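Local coordinates for 23S rRNA-specific endonuclease VapC20 (PDB 5WZF), which cleaves 23S rRNA in the sarcin-ricin loop as the magnesium-dependent endoribonuclease toxin of a type II toxin-antitoxin system, at the interface of chains A and B. Coordinates in Å, arbitrary orientation; residue numbers count along the deposited sequence, not the author numbering. Chains: chain A, 23S rRNA-specific endonuclease VapC20; chain B, 23S rRNA-specific endonuclease VapC20.

Contact 1: the interface of chains A and B. Residues chain A 54-55, 58, 74, 77; chain B 96, 100.
In this PIN-domain homodimer, B:Trp96 of helix 89-101 enters a groove on chain A formed by helix 51-64, helix 67-75 and the short 3-10 turn 76-78, where it meets A:Arg77, A:Ala74, A:Trp58 and A:Leu54. The indole points into the groove with its six-membered ring leading; CG anti to the carbonyl carbon, beside the backbone N (chi1 -80°), carries the ring toward chain A. The pyrrole half is met over one face by the aliphatic part of A:Arg77: CD stands 3.6 Å from the centroid of the five-membered ring, a CH-pi contact, and 3.4 Å from CD1 of B:Trp96. The arginine chain is extended from CG to NE and runs antiparallel alongside the indole. Its guanidinium, 18° from parallel to the ring, lies with one face over B:Trp96 CB rather than over the aromatic system. A:Arg77 NH1 also donates to the backbone A:Ala74 O at 2.9 Å; the acceptor lies near the guanidinium plane, whereas the donor approaches from above the carbonyl plane. This bond helps to fix the rotation of the guanidinium. A:Ala74 CB shares the arginine's face of the indole, 3.6 Å from B:Trp96 CE3, whereas A:Trp58 CB meets the benzo rim, slightly to the other side of the plane and 3.7 Å from CZ3. The backbone A:Leu54 O comes to 3.5 Å from B:Trp96 CH2, a van der Waals approach at the ring tip. No nitrogen or oxygen pair within bonding distance links the chains here.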
# COMPACT_ATOMS: atom_id res chain seq x y z
N LEU A 54 4.35 5.41 4.26
CA LEU A 54 5.51 4.80 4.90
C LEU A 54 5.62 3.34 4.49
O LEU A 54 6.72 2.84 4.23
CB LEU A 54 5.42 4.92 6.42
CG LEU A 54 5.79 6.32 6.95
CD1 LEU A 54 5.90 6.30 8.48
CD2 LEU A 54 7.08 6.81 6.31
N GLY A 55 4.49 2.65 4.41
CA GLY A 55 4.47 1.26 4.00
C GLY A 55 5.00 1.09 2.59
O GLY A 55 5.77 0.18 2.31
N TRP A 58 8.76 1.66 2.67
CA TRP A 58 9.43 0.44 3.11
C TRP A 58 9.66 -0.50 1.94
O TRP A 58 10.77 -0.96 1.70
CB TRP A 58 8.63 -0.30 4.19
CG TRP A 58 9.12 -1.71 4.37
CD1 TRP A 58 8.72 -2.82 3.65
CD2 TRP A 58 10.11 -2.17 5.29
NE1 TRP A 58 9.41 -3.93 4.08
CE2 TRP A 58 10.27 -3.56 5.08
CE3 TRP A 58 10.88 -1.54 6.28
CZ2 TRP A 58 11.16 -4.33 5.83
CZ3 TRP A 58 11.77 -2.31 7.01
CH2 TRP A 58 11.90 -3.69 6.79
N ALA A 74 11.12 2.61 8.23
CA ALA A 74 10.27 2.13 9.31
C ALA A 74 10.36 3.06 10.52
O ALA A 74 9.36 3.32 11.19
CB ALA A 74 10.67 0.70 9.70
N ARG A 77 8.10 6.29 11.51
CA ARG A 77 6.87 6.17 12.28
C ARG A 77 7.10 6.48 13.76
O ARG A 77 6.16 6.78 14.49
CB ARG A 77 6.28 4.76 12.14
CG ARG A 77 6.82 3.75 13.14
CD ARG A 77 6.39 2.33 12.78
NE ARG A 77 6.74 1.36 13.81
CZ ARG A 77 7.95 0.85 13.97
NH1 ARG A 77 8.94 1.21 13.17
NH2 ARG A 77 8.18 -0.03 14.94
N TRP B 96 5.15 -3.73 11.51
CA TRP B 96 6.42 -3.02 11.42
C TRP B 96 7.52 -3.73 12.22
O TRP B 96 8.65 -3.88 11.75
CB TRP B 96 6.29 -1.58 11.91
CG TRP B 96 5.68 -0.62 10.91
CD1 TRP B 96 4.51 0.07 11.04
CD2 TRP B 96 6.24 -0.23 9.65
NE1 TRP B 96 4.29 0.85 9.94
CE2 TRP B 96 5.34 0.69 9.07
CE3 TRP B 96 7.40 -0.57 8.95
CZ2 TRP B 96 5.57 1.27 7.82
CZ3 TRP B 96 7.62 0.00 7.71
CH2 TRP B 96 6.71 0.91 7.16
N VAL B 100 10.99 -5.38 10.68
CA VAL B 100 12.32 -5.03 11.16
C VAL B 100 13.05 -6.29 11.62
O VAL B 100 14.26 -6.41 11.47
CB VAL B 100 12.25 -3.99 12.31
CG1 VAL B 100 13.62 -3.78 12.95
CG2 VAL B 100 11.67 -2.67 11.81

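Contact 2: the interface of chains A and B. Residues chain A 96, 99-100, 107-109; chain B 54-55, 58-59, 74.
B:Trp58, on helix 51-63 of this PIN-domain toxin, lays one face of its indole against A:Leu99 and the benzo corner of A:Trp96 and reaches the backbone of A:Tyr107. Its CB rests 3.7 Å from A:Trp96 CZ3, and the two tryptophan side chains run antiparallel alongside each other. With CG anti to the backbone N (chi1 164°), the ring extends across A:Leu99. CG and CE3 keep near A:Trp96 CZ3, while CD1 faces the backbone N of A:Phe109. Next to CD1, B:Trp58 NE1 donates to A:Tyr107 O at 2.9 Å. The bond is nearly straight, 170° at the hydrogen, and the acceptor lies close to the indole plane, which ties the ring's orientation to the loop backbone. A:Leu99 CD2 also comes to 3.6 Å from NE1, and A:Leu99 CD1 sits over the five-membered ring, 3.8 Å from its centroid. Further along, B:Trp58 CZ2 meets A:Leu99 CB, which lies over the six-membered ring, at 3.6 Å, and CH2 at the tip approaches A:Leu99 O.

Beside it, the backbone N of A:Phe109 donates to the B:Thr59 hydroxyl OG1 at 3.0 Å, again nearly straight (174°). That hydroxyl in turn donates to B:Gly55 O at 3.3 Å, one turn back on its helix, and so acts as both acceptor and donor. B:Gly55 CA lies over the face of the A:Phe109 ring, 3.7 Å from its centroid, while A:Phe109 CE1 stands over one face of A:Trp96. The site thus joins chain A helix 89-101, the loop carrying A:Tyr107 and A:Ser108, and the start of helix 109-121 to helices 51-63 and 67-74 of chain B.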
# COMPACT_ATOMS: atom_id res chain seq x y z
N TRP A 96 -11.38 6.00 -2.57
CA TRP A 96 -11.97 5.06 -3.52
C TRP A 96 -12.94 5.76 -4.48
O TRP A 96 -12.88 5.56 -5.70
CB TRP A 96 -12.70 3.95 -2.79
CG TRP A 96 -11.82 2.87 -2.22
CD1 TRP A 96 -11.71 2.51 -0.91
CD2 TRP A 96 -10.95 2.00 -2.95
NE1 TRP A 96 -10.82 1.47 -0.78
CE2 TRP A 96 -10.33 1.14 -2.02
CE3 TRP A 96 -10.62 1.87 -4.30
CZ2 TRP A 96 -9.41 0.17 -2.39
CZ3 TRP A 96 -9.70 0.91 -4.67
CH2 TRP A 96 -9.11 0.06 -3.72
N LEU A 99 -10.96 7.81 -6.87
CA LEU A 99 -10.31 6.97 -7.88
C LEU A 99 -11.26 6.56 -8.99
O LEU A 99 -10.90 6.56 -10.17
CB LEU A 99 -9.71 5.72 -7.24
CG LEU A 99 -8.41 5.91 -6.46
CD1 LEU A 99 -8.11 4.67 -5.63
CD2 LEU A 99 -7.27 6.23 -7.41
N VAL A 100 -12.47 6.19 -8.60
CA VAL A 100 -13.46 5.74 -9.57
C VAL A 100 -13.83 6.87 -10.53
O VAL A 100 -14.04 6.64 -11.72
CB VAL A 100 -14.72 5.20 -8.86
CG1 VAL A 100 -15.82 4.88 -9.86
CG2 VAL A 100 -14.36 3.96 -8.05
N TYR A 107 -3.84 6.91 -11.51
CA TYR A 107 -3.55 7.23 -10.11
C TYR A 107 -3.46 5.97 -9.26
O TYR A 107 -4.28 5.06 -9.40
CB TYR A 107 -4.62 8.15 -9.53
CG TYR A 107 -4.57 9.58 -10.02
CD1 TYR A 107 -3.57 10.45 -9.60
CD2 TYR A 107 -5.54 10.07 -10.89
CE1 TYR A 107 -3.53 11.77 -10.04
CE2 TYR A 107 -5.51 11.38 -11.34
CZ TYR A 107 -4.50 12.23 -10.91
OH TYR A 107 -4.47 13.53 -11.35
N SER A 108 -2.49 5.93 -8.35
CA SER A 108 -2.35 4.82 -7.43
C SER A 108 -3.28 5.00 -6.23
O SER A 108 -3.74 6.11 -5.96
CB SER A 108 -0.90 4.68 -6.95
OG SER A 108 -0.53 5.78 -6.13
N PHE A 109 -3.55 3.92 -5.51
CA PHE A 109 -4.37 3.99 -4.31
C PHE A 109 -3.69 4.80 -3.20
O PHE A 109 -4.34 5.61 -2.54
CB PHE A 109 -4.69 2.58 -3.79
CG PHE A 109 -5.41 2.57 -2.47
CD1 PHE A 109 -6.77 2.83 -2.41
CD2 PHE A 109 -4.73 2.31 -1.30
CE1 PHE A 109 -7.43 2.83 -1.20
CE2 PHE A 109 -5.38 2.30 -0.08
CZ PHE A 109 -6.74 2.56 -0.03
N LEU B 54 -6.50 -4.57 -1.10
CA LEU B 54 -7.40 -4.02 -2.12
C LEU B 54 -6.75 -2.80 -2.77
O LEU B 54 -6.84 -2.63 -3.99
CB LEU B 54 -8.75 -3.64 -1.52
CG LEU B 54 -9.70 -4.81 -1.22
CD1 LEU B 54 -11.09 -4.31 -0.82
CD2 LEU B 54 -9.78 -5.75 -2.43
N GLY B 55 -6.10 -1.98 -1.96
CA GLY B 55 -5.39 -0.83 -2.49
C GLY B 55 -4.29 -1.23 -3.45
O GLY B 55 -4.16 -0.64 -4.52
N TRP B 58 -5.87 -2.46 -6.69
CA TRP B 58 -6.24 -1.34 -7.56
C TRP B 58 -5.05 -0.87 -8.38
O TRP B 58 -5.12 -0.75 -9.61
CB TRP B 58 -6.78 -0.15 -6.75
CG TRP B 58 -6.82 1.12 -7.55
CD1 TRP B 58 -5.79 2.01 -7.73
CD2 TRP B 58 -7.91 1.62 -8.32
NE1 TRP B 58 -6.19 3.04 -8.55
CE2 TRP B 58 -7.48 2.82 -8.93
CE3 TRP B 58 -9.22 1.18 -8.55
CZ2 TRP B 58 -8.32 3.58 -9.75
CZ3 TRP B 58 -10.05 1.94 -9.37
CH2 TRP B 58 -9.59 3.13 -9.96
N THR B 59 -3.95 -0.59 -7.69
CA THR B 59 -2.79 0.01 -8.31
C THR B 59 -2.22 -0.90 -9.39
O THR B 59 -1.89 -0.44 -10.48
CB THR B 59 -1.72 0.34 -7.26
OG1 THR B 59 -2.26 1.29 -6.33
CG2 THR B 59 -0.47 0.93 -7.92
N ALA B 74 -12.07 -2.16 -6.95
CA ALA B 74 -12.58 -1.18 -6.00
C ALA B 74 -13.92 -1.63 -5.42
O ALA B 74 -14.21 -1.39 -4.25
CB ALA B 74 -12.72 0.18 -6.68

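Contact 1 and contact 2 are centred about 21 Å apart, measured between their C-alpha centres, and the roles of the chains are exchanged between them. Residues 54, 55, 58 and 74 come from chain A in contact 1 and from chain B in contact 2, while 96 and 100 come from the other chain each time. This reciprocity is what an approximately twofold homodimer would give. Contact 1 includes the arginine flank of the tryptophan groove; contact 2 as given also takes in the 107-109 segment and its cross-chain hydrogen bonds. Each subunit therefore both offers and receives a tryptophan, fastening the dimer at two places.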